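16S rRNA methylase (Uncultured bacterium, PDB 7JLZ) probably methylates an adenine of 16S rRNA in the 30S ribosomal subunit, a modification linked to aminoglycoside resistance. Local coordinates at residues N19-Y24 and G48-G53; K25-D30 and T93-T98; W103-Q108 and Y115-L120; L135-E140 and R202-L207. All blocks are in the same frame, centred on the assembly; numbering follows the deposited sequence.

Interaction 1. Residues N19-Y24 and G48-G53; sequences NILNAY and GTLFIG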
loop_
_atom_site.group_PDB
_atom_site.type_symbol
_atom_site.label_atom_id
_atom_site.label_comp_id
_atom_site.label_asym_id
_atom_site.label_seq_id
_atom_site.Cartn_x
_atom_site.Cartn_y
_atom_site.Cartn_z
ATOM N N ASN A 19 -11.781 6.996 -17.299
ATOM C CA ASN A 19 -12.765 6.039 -17.796
ATOM C C ASN A 19 -12.694 4.723 -17.028
ATOM O O ASN A 19 -13.718 4.055 -16.831
ATOM C CB ASN A 19 -12.542 5.797 -19.286
ATOM C CG ASN A 19 -12.812 7.036 -20.124
ATOM O OD1 ASN A 19 -13.647 7.863 -19.776
ATOM N ND2 ASN A 19 -12.102 7.164 -21.240
ATOM N N ILE A 20 -11.502 4.354 -16.569
ATOM C CA ILE A 20 -11.332 3.119 -15.811
ATOM C C ILE A 20 -11.832 3.286 -14.382
ATOM O O ILE A 20 -12.624 2.473 -13.890
ATOM C CB ILE A 20 -9.858 2.690 -15.849
ATOM C CG1 ILE A 20 -9.460 2.307 -17.275
ATOM C CG2 ILE A 20 -9.588 1.542 -14.861
ATOM C CD1 ILE A 20 -7.991 2.045 -17.418
ATOM N N LEU A 21 -11.382 4.347 -13.698
ATOM C CA LEU A 21 -11.803 4.584 -12.318
ATOM C C LEU A 21 -13.315 4.670 -12.201
ATOM O O LEU A 21 -13.902 4.178 -11.230
ATOM C CB LEU A 21 -11.182 5.875 -11.784
ATOM C CG LEU A 21 -9.662 5.978 -11.789
ATOM C CD1 LEU A 21 -9.239 7.395 -11.413
ATOM C CD2 LEU A 21 -9.058 4.957 -10.840
ATOM N N ASN A 22 -13.965 5.305 -13.174
ATOM C CA ASN A 22 -15.396 5.548 -13.060
ATOM C C ASN A 22 -16.218 4.270 -13.136
ATOM O O ASN A 22 -17.394 4.281 -12.751
ATOM C CB ASN A 22 -15.838 6.526 -14.145
ATOM C CG ASN A 22 -15.418 7.947 -13.839
ATOM O OD1 ASN A 22 -14.933 8.237 -12.743
ATOM N ND2 ASN A 22 -15.617 8.850 -14.800
ATOM N N ALA A 23 -15.632 3.175 -13.616
ATOM C CA ALA A 23 -16.338 1.905 -13.688
ATOM C C ALA A 23 -16.470 1.217 -12.337
ATOM O O ALA A 23 -17.255 0.269 -12.224
ATOM C CB ALA A 23 -15.632 0.974 -14.671
ATOM N N TYR A 24 -15.754 1.673 -11.311
ATOM C CA TYR A 24 -15.744 1.013 -10.015
ATOM C C TYR A 24 -16.304 1.915 -8.924
ATOM O O TYR A 24 -16.193 3.144 -8.987
ATOM C CB TYR A 24 -14.330 0.586 -9.641
ATOM C CG TYR A 24 -13.744 -0.396 -10.613
ATOM C CD1 TYR A 24 -13.909 -1.766 -10.425
ATOM C CD2 TYR A 24 -13.029 0.037 -11.721
ATOM C CE1 TYR A 24 -13.379 -2.675 -11.311
ATOM C CE2 TYR A 24 -12.485 -0.867 -12.606
ATOM C CZ TYR A 24 -12.668 -2.222 -12.396
ATOM O OH TYR A 24 -12.134 -3.127 -13.278
ATOM N N GLY A 48 -15.735 -5.781 -7.257
ATOM C CA GLY A 48 -16.260 -4.430 -7.295
ATOM C C GLY A 48 -15.265 -3.331 -6.990
ATOM O O GLY A 48 -15.587 -2.149 -7.140
ATOM N N THR A 49 -14.060 -3.686 -6.566
ATOM C CA THR A 49 -13.032 -2.722 -6.204
ATOM C C THR A 49 -11.888 -2.788 -7.208
ATOM O O THR A 49 -11.475 -3.876 -7.620
ATOM C CB THR A 49 -12.516 -3.001 -4.783
ATOM O OG1 THR A 49 -13.591 -2.836 -3.842
ATOM C CG2 THR A 49 -11.382 -2.067 -4.425
ATOM N N LEU A 50 -11.381 -1.626 -7.612
ATOM C CA LEU A 50 -10.184 -1.568 -8.445
ATOM C C LEU A 50 -8.959 -1.496 -7.540
ATOM O O LEU A 50 -8.860 -0.602 -6.691
ATOM C CB LEU A 50 -10.237 -0.363 -9.385
ATOM C CG LEU A 50 -9.012 -0.137 -10.279
ATOM C CD1 LEU A 50 -8.825 -1.268 -11.275
ATOM C CD2 LEU A 50 -9.151 1.212 -11.008
ATOM N N PHE A 51 -8.026 -2.426 -7.715
ATOM C CA PHE A 51 -6.798 -2.446 -6.932
ATOM C C PHE A 51 -5.622 -2.032 -7.804
ATOM O O PHE A 51 -5.411 -2.601 -8.882
ATOM C CB PHE A 51 -6.550 -3.836 -6.328
ATOM C CG PHE A 51 -7.607 -4.255 -5.335
ATOM C CD1 PHE A 51 -8.774 -4.862 -5.765
ATOM C CD2 PHE A 51 -7.440 -4.018 -3.974
ATOM C CE1 PHE A 51 -9.760 -5.232 -4.865
ATOM C CE2 PHE A 51 -8.432 -4.398 -3.062
ATOM C CZ PHE A 51 -9.590 -5.000 -3.514
ATOM N N ILE A 52 -4.836 -1.075 -7.317
ATOM C CA ILE A 52 -3.730 -0.500 -8.068
ATOM C C ILE A 52 -2.450 -0.689 -7.272
ATOM O O ILE A 52 -2.299 -0.094 -6.201
ATOM C CB ILE A 52 -3.954 0.995 -8.341
ATOM C CG1 ILE A 52 -5.316 1.187 -9.007
ATOM C CG2 ILE A 52 -2.800 1.541 -9.160
ATOM C CD1 ILE A 52 -5.662 2.658 -9.315
ATOM N N GLY A 53 -1.514 -1.470 -7.806
ATOM C CA GLY A 53 -0.191 -1.600 -7.208
ATOM C C GLY A 53 0.795 -0.654 -7.873
ATOM O O GLY A 53 0.794 -0.508 -9.095
#

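Interaction 2. Residues K25-D30 and T93-T98; sequences KKVEVD and TADKLT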
loop_
_atom_site.group_PDB
_atom_site.type_symbol
_atom_site.label_atom_id
_atom_site.label_comp_id
_atom_site.label_asym_id
_atom_site.label_seq_id
_atom_site.Cartn_x
_atom_site.Cartn_y
_atom_site.Cartn_z
ATOM N N LYS A 25 -16.904 1.288 -7.912
ATOM C CA LYS A 25 -17.434 2.015 -6.765
ATOM C C LYS A 25 -16.387 2.288 -5.694
ATOM O O LYS A 25 -16.561 3.223 -4.903
ATOM C CB LYS A 25 -18.604 1.243 -6.152
ATOM C CG LYS A 25 -19.815 1.167 -7.068
ATOM C CD LYS A 25 -20.278 2.564 -7.463
ATOM C CE LYS A 25 -21.178 2.539 -8.695
ATOM N NZ LYS A 25 -20.402 2.346 -9.955
ATOM N N LYS A 26 -15.314 1.498 -5.649
ATOM C CA LYS A 26 -14.197 1.694 -4.735
ATOM C C LYS A 26 -12.893 1.530 -5.495
ATOM O O LYS A 26 -12.769 0.639 -6.342
ATOM C CB LYS A 26 -14.179 0.682 -3.580
ATOM C CG LYS A 26 -15.370 0.649 -2.648
ATOM C CD LYS A 26 -15.104 -0.439 -1.591
ATOM C CE LYS A 26 -16.213 -0.553 -0.549
ATOM N NZ LYS A 26 -17.427 -1.235 -1.074
ATOM N N VAL A 27 -11.911 2.363 -5.156
ATOM C CA VAL A 27 -10.555 2.258 -5.678
ATOM C C VAL A 27 -9.612 2.111 -4.494
ATOM O O VAL A 27 -9.748 2.826 -3.493
ATOM C CB VAL A 27 -10.178 3.479 -6.536
ATOM C CG1 VAL A 27 -8.716 3.414 -6.966
ATOM C CG2 VAL A 27 -11.098 3.580 -7.746
ATOM N N GLU A 28 -8.688 1.158 -4.591
ATOM C CA GLU A 28 -7.676 0.943 -3.571
ATOM C C GLU A 28 -6.295 1.004 -4.207
ATOM O O GLU A 28 -6.053 0.379 -5.246
ATOM C CB GLU A 28 -7.870 -0.405 -2.861
ATOM C CG GLU A 28 -6.740 -0.693 -1.867
ATOM C CD GLU A 28 -7.029 -1.880 -0.971
ATOM O OE1 GLU A 28 -8.212 -2.118 -0.661
ATOM O OE2 GLU A 28 -6.053 -2.575 -0.583
ATOM N N VAL A 29 -5.394 1.768 -3.597
ATOM C CA VAL A 29 -4.005 1.856 -4.034
ATOM C C VAL A 29 -3.153 1.103 -3.025
ATOM O O VAL A 29 -3.286 1.326 -1.817
ATOM C CB VAL A 29 -3.548 3.321 -4.163
ATOM C CG1 VAL A 29 -2.047 3.401 -4.395
ATOM C CG2 VAL A 29 -4.357 4.020 -5.283
ATOM N N ASP A 30 -2.263 0.243 -3.520
ATOM C CA ASP A 30 -1.476 -0.673 -2.689
ATOM C C ASP A 30 0.011 -0.430 -2.917
ATOM O O ASP A 30 0.512 -0.633 -4.027
ATOM C CB ASP A 30 -1.833 -2.122 -3.022
ATOM C CG ASP A 30 -3.254 -2.442 -2.679
ATOM O OD1 ASP A 30 -3.645 -2.140 -1.538
ATOM O OD2 ASP A 30 -3.992 -2.958 -3.540
ATOM N N THR A 93 -7.423 9.815 -5.811
ATOM C CA THR A 93 -8.248 8.779 -6.431
ATOM C C THR A 93 -8.638 7.631 -5.508
ATOM O O THR A 93 -9.550 6.876 -5.857
ATOM C CB THR A 93 -7.549 8.168 -7.662
ATOM O OG1 THR A 93 -6.379 7.442 -7.258
ATOM C CG2 THR A 93 -7.163 9.246 -8.677
ATOM N N ALA A 94 -7.977 7.459 -4.367
ATOM C CA ALA A 94 -8.085 6.229 -3.591
ATOM C C ALA A 94 -9.116 6.351 -2.476
ATOM O O ALA A 94 -9.030 7.250 -1.636
ATOM C CB ALA A 94 -6.735 5.850 -2.985
ATOM N N ASP A 95 -10.068 5.416 -2.454
ATOM C CA ASP A 95 -10.918 5.250 -1.280
ATOM C C ASP A 95 -10.161 4.570 -0.147
ATOM O O ASP A 95 -10.474 4.783 1.034
ATOM C CB ASP A 95 -12.161 4.439 -1.648
ATOM C CG ASP A 95 -12.998 5.113 -2.718
ATOM O OD1 ASP A 95 -13.618 6.161 -2.419
ATOM O OD2 ASP A 95 -13.014 4.606 -3.862
ATOM N N LYS A 96 -9.177 3.745 -0.487
ATOM C CA LYS A 96 -8.329 3.105 0.508
ATOM C C LYS A 96 -6.905 3.061 -0.012
ATOM O O LYS A 96 -6.675 2.781 -1.189
ATOM C CB LYS A 96 -8.798 1.691 0.850
ATOM C CG LYS A 96 -7.965 1.075 1.980
ATOM C CD LYS A 96 -8.313 -0.364 2.285
ATOM C CE LYS A 96 -7.490 -0.852 3.475
ATOM N NZ LYS A 96 -7.765 -2.275 3.808
ATOM N N LEU A 97 -5.957 3.332 0.885
ATOM C CA LEU A 97 -4.530 3.280 0.607
ATOM C C LEU A 97 -3.921 2.308 1.601
ATOM O O LEU A 97 -4.004 2.530 2.810
ATOM C CB LEU A 97 -3.883 4.661 0.752
ATOM C CG LEU A 97 -2.367 4.728 0.627
ATOM C CD1 LEU A 97 -1.898 4.249 -0.739
ATOM C CD2 LEU A 97 -1.907 6.172 0.881
ATOM N N THR A 98 -3.336 1.231 1.100
ATOM C CA THR A 98 -2.650 0.269 1.956
ATOM C C THR A 98 -1.151 0.366 1.704
ATOM O O THR A 98 -0.700 0.323 0.553
ATOM C CB THR A 98 -3.184 -1.148 1.723
ATOM O OG1 THR A 98 -4.575 -1.172 2.082
ATOM C CG2 THR A 98 -2.427 -2.190 2.591
HETATM O O HOH W 1 -6.165 -3.422 1.781
#

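Interaction 3. Residues W103-Q108 and Y115-L120; sequences WGSLLQ and YEKNSL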
loop_
_atom_site.group_PDB
_atom_site.type_symbol
_atom_site.label_atom_id
_atom_site.label_comp_id
_atom_site.label_asym_id
_atom_site.label_seq_id
_atom_site.Cartn_x
_atom_site.Cartn_y
_atom_site.Cartn_z
ATOM N N TRP A 103 8.382 1.255 1.617
ATOM C CA TRP A 103 8.155 1.641 0.229
ATOM C C TRP A 103 9.087 2.824 -0.013
ATOM O O TRP A 103 8.670 3.980 -0.033
ATOM C CB TRP A 103 6.691 1.983 -0.044
ATOM C CG TRP A 103 6.333 2.053 -1.511
ATOM C CD1 TRP A 103 6.333 1.013 -2.405
ATOM C CD2 TRP A 103 5.908 3.212 -2.251
ATOM N NE1 TRP A 103 5.931 1.456 -3.645
ATOM C CE2 TRP A 103 5.674 2.799 -3.577
ATOM C CE3 TRP A 103 5.712 4.556 -1.920
ATOM C CZ2 TRP A 103 5.242 3.675 -4.568
ATOM C CZ3 TRP A 103 5.283 5.427 -2.908
ATOM C CH2 TRP A 103 5.054 4.982 -4.214
ATOM N N GLY A 104 10.372 2.521 -0.174
ATOM C CA GLY A 104 11.332 3.571 -0.472
ATOM C C GLY A 104 11.492 4.502 0.710
ATOM O O GLY A 104 11.644 4.068 1.856
ATOM N N SER A 105 11.433 5.803 0.438
ATOM C CA SER A 105 11.609 6.811 1.475
ATOM C C SER A 105 10.346 7.068 2.288
ATOM O O SER A 105 10.400 7.839 3.251
ATOM C CB SER A 105 12.077 8.117 0.843
ATOM O OG SER A 105 11.146 8.527 -0.144
ATOM N N LEU A 106 9.218 6.459 1.930
ATOM C CA LEU A 106 7.949 6.788 2.572
ATOM C C LEU A 106 7.964 6.363 4.037
ATOM O O LEU A 106 8.157 5.181 4.343
ATOM C CB LEU A 106 6.799 6.106 1.836
ATOM C CG LEU A 106 5.407 6.554 2.275
ATOM C CD1 LEU A 106 5.253 8.063 2.089
ATOM C CD2 LEU A 106 4.329 5.801 1.519
ATOM N N LEU A 107 7.748 7.321 4.941
ATOM C CA LEU A 107 7.695 7.042 6.380
ATOM C C LEU A 107 8.970 6.351 6.853
ATOM O O LEU A 107 8.951 5.512 7.752
ATOM C CB LEU A 107 6.458 6.209 6.736
ATOM C CG LEU A 107 5.085 6.851 6.496
ATOM C CD1 LEU A 107 3.981 5.825 6.634
ATOM C CD2 LEU A 107 4.849 8.045 7.429
ATOM N N GLN A 108 10.097 6.718 6.237
ATOM C CA GLN A 108 11.346 5.998 6.462
ATOM C C GLN A 108 11.897 6.213 7.868
ATOM O O GLN A 108 12.525 5.307 8.428
ATOM C CB GLN A 108 12.379 6.418 5.421
ATOM C CG GLN A 108 13.618 5.552 5.420
ATOM C CD GLN A 108 14.353 5.592 4.099
ATOM O OE1 GLN A 108 14.754 4.554 3.572
ATOM N NE2 GLN A 108 14.537 6.793 3.554
ATOM N N TYR A 115 8.280 15.445 6.045
ATOM C CA TYR A 115 6.840 15.690 6.018
ATOM C C TYR A 115 6.368 16.080 4.625
ATOM O O TYR A 115 5.280 15.671 4.200
ATOM C CB TYR A 115 6.468 16.761 7.043
ATOM C CG TYR A 115 6.632 16.280 8.465
ATOM C CD1 TYR A 115 5.878 15.214 8.945
ATOM C CD2 TYR A 115 7.548 16.876 9.323
ATOM C CE1 TYR A 115 6.027 14.759 10.241
ATOM C CE2 TYR A 115 7.703 16.429 10.624
ATOM C CZ TYR A 115 6.940 15.371 11.077
ATOM O OH TYR A 115 7.092 14.922 12.367
ATOM N N GLU A 116 7.172 16.863 3.900
ATOM C CA GLU A 116 6.859 17.145 2.502
ATOM C C GLU A 116 6.729 15.853 1.706
ATOM O O GLU A 116 5.810 15.705 0.891
ATOM C CB GLU A 116 7.928 18.052 1.892
ATOM N N LYS A 117 7.627 14.894 1.943
ATOM C CA LYS A 117 7.527 13.605 1.262
ATOM C C LYS A 117 6.319 12.814 1.746
ATOM O O LYS A 117 5.574 12.246 0.939
ATOM C CB LYS A 117 8.807 12.790 1.459
ATOM C CG LYS A 117 9.887 13.045 0.421
ATOM C CD LYS A 117 10.930 11.932 0.434
ATOM C CE LYS A 117 12.133 12.291 -0.428
ATOM N NZ LYS A 117 11.735 12.772 -1.781
ATOM N N ASN A 118 6.110 12.758 3.063
ATOM C CA ASN A 118 5.045 11.915 3.599
ATOM C C ASN A 118 3.652 12.466 3.314
ATOM O O ASN A 118 2.673 11.726 3.480
ATOM C CB ASN A 118 5.235 11.703 5.106
ATOM C CG ASN A 118 6.491 10.890 5.441
ATOM O OD1 ASN A 118 6.991 10.112 4.621
ATOM N ND2 ASN A 118 7.000 11.070 6.658
ATOM N N SER A 119 3.540 13.726 2.875
ATOM C CA SER A 119 2.253 14.297 2.481
ATOM C C SER A 119 1.630 13.573 1.292
ATOM O O SER A 119 0.454 13.807 0.987
ATOM C CB SER A 119 2.414 15.781 2.144
ATOM O OG SER A 119 2.978 15.958 0.861
ATOM N N LEU A 120 2.395 12.719 0.607
ATOM C CA LEU A 120 1.837 11.884 -0.447
ATOM C C LEU A 120 0.669 11.052 0.058
ATOM O O LEU A 120 -0.299 10.827 -0.678
ATOM C CB LEU A 120 2.934 10.980 -1.005
ATOM C CG LEU A 120 2.529 9.909 -2.013
ATOM C CD1 LEU A 120 2.081 10.564 -3.305
ATOM C CD2 LEU A 120 3.684 8.960 -2.266
#

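Interaction 4. Residues L135-E140 and R202-L207; sequences LGYSQE and RPLYQL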
loop_
_atom_site.group_PDB
_atom_site.type_symbol
_atom_site.label_atom_id
_atom_site.label_comp_id
_atom_site.label_asym_id
_atom_site.label_seq_id
_atom_site.Cartn_x
_atom_site.Cartn_y
_atom_site.Cartn_z
ATOM N N LEU A 135 3.067 -2.812 9.497
ATOM C CA LEU A 135 4.384 -2.559 10.055
ATOM C C LEU A 135 5.032 -3.872 10.473
ATOM O O LEU A 135 4.353 -4.813 10.903
ATOM C CB LEU A 135 4.316 -1.629 11.278
ATOM C CG LEU A 135 3.986 -0.155 11.043
ATOM C CD1 LEU A 135 3.951 0.621 12.358
ATOM C CD2 LEU A 135 5.010 0.440 10.111
ATOM N N GLY A 136 6.355 -3.918 10.342
ATOM C CA GLY A 136 7.127 -5.045 10.830
ATOM C C GLY A 136 8.167 -5.567 9.856
ATOM O O GLY A 136 9.091 -6.279 10.265
ATOM N N TYR A 137 8.037 -5.218 8.570
ATOM C CA TYR A 137 8.973 -5.713 7.558
ATOM C C TYR A 137 10.261 -4.898 7.489
ATOM O O TYR A 137 11.318 -5.459 7.173
ATOM C CB TYR A 137 8.316 -5.725 6.175
ATOM C CG TYR A 137 7.288 -6.819 5.954
ATOM C CD1 TYR A 137 7.676 -8.115 5.633
ATOM C CD2 TYR A 137 5.932 -6.551 6.051
ATOM C CE1 TYR A 137 6.743 -9.109 5.417
ATOM C CE2 TYR A 137 4.987 -7.542 5.837
ATOM C CZ TYR A 137 5.401 -8.822 5.523
ATOM O OH TYR A 137 4.465 -9.814 5.317
ATOM N N SER A 138 10.195 -3.588 7.759
ATOM C CA SER A 138 11.367 -2.722 7.649
ATOM C C SER A 138 12.518 -3.247 8.499
ATOM O O SER A 138 12.318 -3.944 9.499
ATOM C CB SER A 138 11.025 -1.293 8.080
ATOM O OG SER A 138 10.092 -0.696 7.203
ATOM N N GLN A 139 13.742 -2.886 8.093
ATOM C CA GLN A 139 14.930 -3.328 8.819
ATOM C C GLN A 139 14.934 -2.828 10.260
ATOM O O GLN A 139 15.561 -3.447 11.126
ATOM C CB GLN A 139 16.192 -2.863 8.091
ATOM N N GLU A 140 14.237 -1.719 10.539
ATOM C CA GLU A 140 14.173 -1.172 11.893
ATOM C C GLU A 140 13.453 -2.089 12.875
ATOM O O GLU A 140 13.526 -1.845 14.086
ATOM C CB GLU A 140 13.482 0.194 11.886
ATOM C CG GLU A 140 14.153 1.252 11.026
ATOM C CD GLU A 140 13.323 1.622 9.811
ATOM O OE1 GLU A 140 13.260 0.812 8.862
ATOM O OE2 GLU A 140 12.722 2.718 9.809
ATOM N N ARG A 202 9.023 -12.075 15.409
ATOM C CA ARG A 202 8.610 -11.727 14.053
ATOM C C ARG A 202 7.159 -11.240 13.949
ATOM O O ARG A 202 6.438 -11.677 13.037
ATOM C CB ARG A 202 8.809 -12.922 13.125
ATOM N N PRO A 203 6.682 -10.337 14.813
ATOM C CA PRO A 203 5.274 -9.948 14.732
ATOM C C PRO A 203 5.054 -8.884 13.675
ATOM O O PRO A 203 5.931 -8.070 13.380
ATOM C CB PRO A 203 4.986 -9.406 16.133
ATOM C CG PRO A 203 6.274 -8.771 16.523
ATOM C CD PRO A 203 7.392 -9.561 15.848
ATOM N N LEU A 204 3.861 -8.912 13.091
ATOM C CA LEU A 204 3.436 -7.896 12.139
ATOM C C LEU A 204 2.187 -7.204 12.668
ATOM O O LEU A 204 1.350 -7.828 13.332
ATOM C CB LEU A 204 3.167 -8.495 10.753
ATOM C CG LEU A 204 4.382 -9.055 9.996
ATOM C CD1 LEU A 204 3.966 -9.548 8.619
ATOM C CD2 LEU A 204 5.501 -8.012 9.876
ATOM N N TYR A 205 2.063 -5.915 12.361
ATOM C CA TYR A 205 0.994 -5.088 12.892
ATOM C C TYR A 205 0.280 -4.377 11.758
ATOM O O TYR A 205 0.875 -4.070 10.721
ATOM C CB TYR A 205 1.520 -4.047 13.884
ATOM C CG TYR A 205 2.280 -4.682 15.022
ATOM C CD1 TYR A 205 1.614 -5.177 16.134
ATOM C CD2 TYR A 205 3.665 -4.812 14.969
ATOM C CE1 TYR A 205 2.311 -5.768 17.171
ATOM C CE2 TYR A 205 4.363 -5.398 15.992
ATOM C CZ TYR A 205 3.684 -5.871 17.092
ATOM O OH TYR A 205 4.389 -6.453 18.118
ATOM N N GLN A 206 -1.005 -4.142 11.979
ATOM C CA GLN A 206 -1.889 -3.435 11.061
ATOM C C GLN A 206 -2.434 -2.213 11.784
ATOM O O GLN A 206 -2.955 -2.331 12.889
ATOM C CB GLN A 206 -3.032 -4.362 10.653
ATOM C CG GLN A 206 -3.879 -3.920 9.488
ATOM C CD GLN A 206 -4.987 -4.922 9.215
ATOM O OE1 GLN A 206 -5.829 -5.176 10.078
ATOM N NE2 GLN A 206 -4.979 -5.517 8.025
ATOM N N LEU A 207 -2.329 -1.049 11.157
ATOM C CA LEU A 207 -2.837 0.190 11.728
ATOM C C LEU A 207 -3.716 0.834 10.674
ATOM O O LEU A 207 -3.334 0.872 9.502
ATOM C CB LEU A 207 -1.697 1.149 12.117
ATOM C CG LEU A 207 -0.820 0.839 13.333
ATOM C CD1 LEU A 207 0.100 -0.355 13.078
ATOM C CD2 LEU A 207 -0.008 2.057 13.726
#

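Interaction 1. Residues N19-Y24 and G48-G53
The Y24 ring takes L50 over one face and G48 O at its edge. L50 CB stands 3.8 Å from the Y24 ring centroid, 17° off the ring normal, which makes this a CH-pi contact, displaced toward the CG-CD2 side. L50 CD1 covers the same ring farther out, 3.9 Å from Y24 CE2. At the edge, in the ring plane, G48 O approaches Y24 CD1 at 3.7 Å.

The torsions explain the division of labour in L50. CG is anti to the backbone N (chi1 177°), which sets it toward the helix side, and chi2 (65°) then splits the methyls, CD1 going to the tyrosine ring and CD2 to I20 and L21. There L50 CD2 meets L21 CD2 at 3.7 Å and I20 CG2 at 3.9 Å, both side chains crossing it at about a right angle. I52 CD1 extends the apolar patch, more loosely, toward L21. No hydrogen bond joins the segments, so the join is apolar packing; a type I turn from L21 to Y24 swings the tyrosine from the helix back onto the strand.

In this Rossmann-like fold the contact closes helix 14-21 over strand 49-55, beside strand 26-31, whose V27 touches I52, and strand 76-80, whose I77 and I79 also pack on I52.

Interaction 2. Residues K25-D30 and T93-T98
E28 lies alongside K96, both side chains extended and pointing the same way, with E28 OE1 3.4 Å from K96 CD. The overlap is therefore carboxylate against aliphatic chain: E28 OE1 and K96 NZ, 4.5 Å from each other, are too far apart to pair directly, and K96 NZ forms its salt bridge with E132. A water links the ends, donating to E28 OE2 at 2.5 Å, accepting from K96 NZ and also bonding T98 OG1. On the same sheet face, E28 OE2 comes within 2.6 Å of D30 OD1, which is consistent with one of the two acids holding a proton.

The backbones run parallel, their axes 19° apart, pairing E28 with K96, V29 with L97 and D30 with T98. These are the first and fourth strands of the Rossmann-like methyltransferase fold, neighbours at the middle of its sheet; in this class the loop after the first strand usually forms part of the S-adenosylmethionine site. V29 N donates to K96 O at 2.9 Å, and T98 N to V29 O, each nearly along the C=O axis.

Where 93-98 turns its corner, D95 extends the ladder with a side chain: D95 OD2 accepts V27 N through its anti lone pair, 2.8 Å away. V27 O accepts K96 N and, weakly, D95 N. Across the other face V29 spreads its methyls, CG1 meeting L97 CD1 at 3.8 Å and CG2 meeting A94 CB, while I121 and I124 of helix 120-124 close over L97.

Interaction 3. Residues W103-Q108 and Y115-L120
N118 sets its CG anti to the carbonyl carbon (chi1 -66°), which brings the amide from the side of the helix to the loop, while L107, with positive phi (56°), presents its N-H at the third position of a type II turn from S105 to Q108. The two meet in the contact's one hydrogen bond: L107 N donates to N118 OD1 at 2.9 Å. The bond is fairly straight (N-H...O 159°), yet the donor stands above the amide plane instead of on a lone pair. L107 CD2 flanks the same amide, 3.8 Å from N118 ND2, and L106 CD1 comes to 3.7 Å from N118 OD1.

Beside this bond the chain of K117 lies against S105, with K117 CD 3.5 Å from S105 OG. That hydroxyl bonds E84, toward which K117 NZ makes a long, weak ion pair. On the side of W103, L120 CD2 touches the indole edge, 3.9 Å from W103 CZ3, and W103 NE1 is bonded to I54 O.

The loop follows the fourth strand, 94-100, a position that in class I methyltransferases commonly borders the catalytic pocket. Two consecutive overlapping turns, the first a type II' turn from W103 to L106, shape it. Chemically, a buried side-chain amide, its ND2 weakly bonded to N170, accepts the turn's L107 N-H; this one directional bond fixes how loop and helix sit together, while the leucines and the K117-S105 pair pack around it.

Interaction 4. Residues L135-E140 and R202-L207
Two backbone hydrogen bonds carry the polar part. L135 N donates to Y205 O at 2.8 Å. Y205 N returns a bond to L135 O at 2.9 Å. Both are nearly straight, and both donors lie in the carbonyl plane of their acceptor. Together they define L135 and Y205 as an antiparallel hydrogen-bonded pair. L204 CA adds a CA-H...O contact to L135 O, 3.4 Å away, so that this carbonyl is approached by two neighbouring residues.

The aromatic part belongs to Y137. L204 CD2 sits over one face of its ring, 4.2 Å from the centroid and offset toward the rim, in a CH-pi contact. The other methyl of the fork, L204 CD1, reaches the phenol end at 3.5 Å from Y137 CZ. Both methyls thus lie on the same side of the ring, which L204 crosses at about a right angle.

Among purely apolar contacts, on the face shared with Y205, L135 CD1 meets L207 CD1 at 4.0 Å, and L207 continues to L174 and F177 of strand 172-179. G136, with positive phi (134°), lets the chain leave the sheet. Here the packing is methyl on backbone: L204 CD2 rests on G136 CA at 3.5 Å, in the place where a CB would stand.

Strand 129-135 ends here, its last pair made with strand 205-211, which runs antiparallel between it and strand 172-179. The resulting order, 3-2-1-4-5-7-6 with a reversed seventh strand inserted beside the fifth, is the signature of class I, Rossmann-like methyltransferases.

Overall arrangement
Interaction 2 is the most buried contact, joining two strands near the middle of the sheet by a parallel ladder with acids, a lysine and a water on one face. Interaction 1 touches it directly, since strand 49-55 pairs with strand 26-31 (L50 O to E28 N and I52 O to D30 N), but its own chemistry is apolar and aromatic, where helix 14-21 covers one side of the sheet. Interaction 4 uses the same sheet on the opposite side of the chain's centre, about 22 Å from interaction 2 between centres, and pairs antiparallel strands. Interaction 3, also partly buried, binds a loop to a helix and meets interaction 4 only tentatively, Q108 approaching the poorly ordered E140.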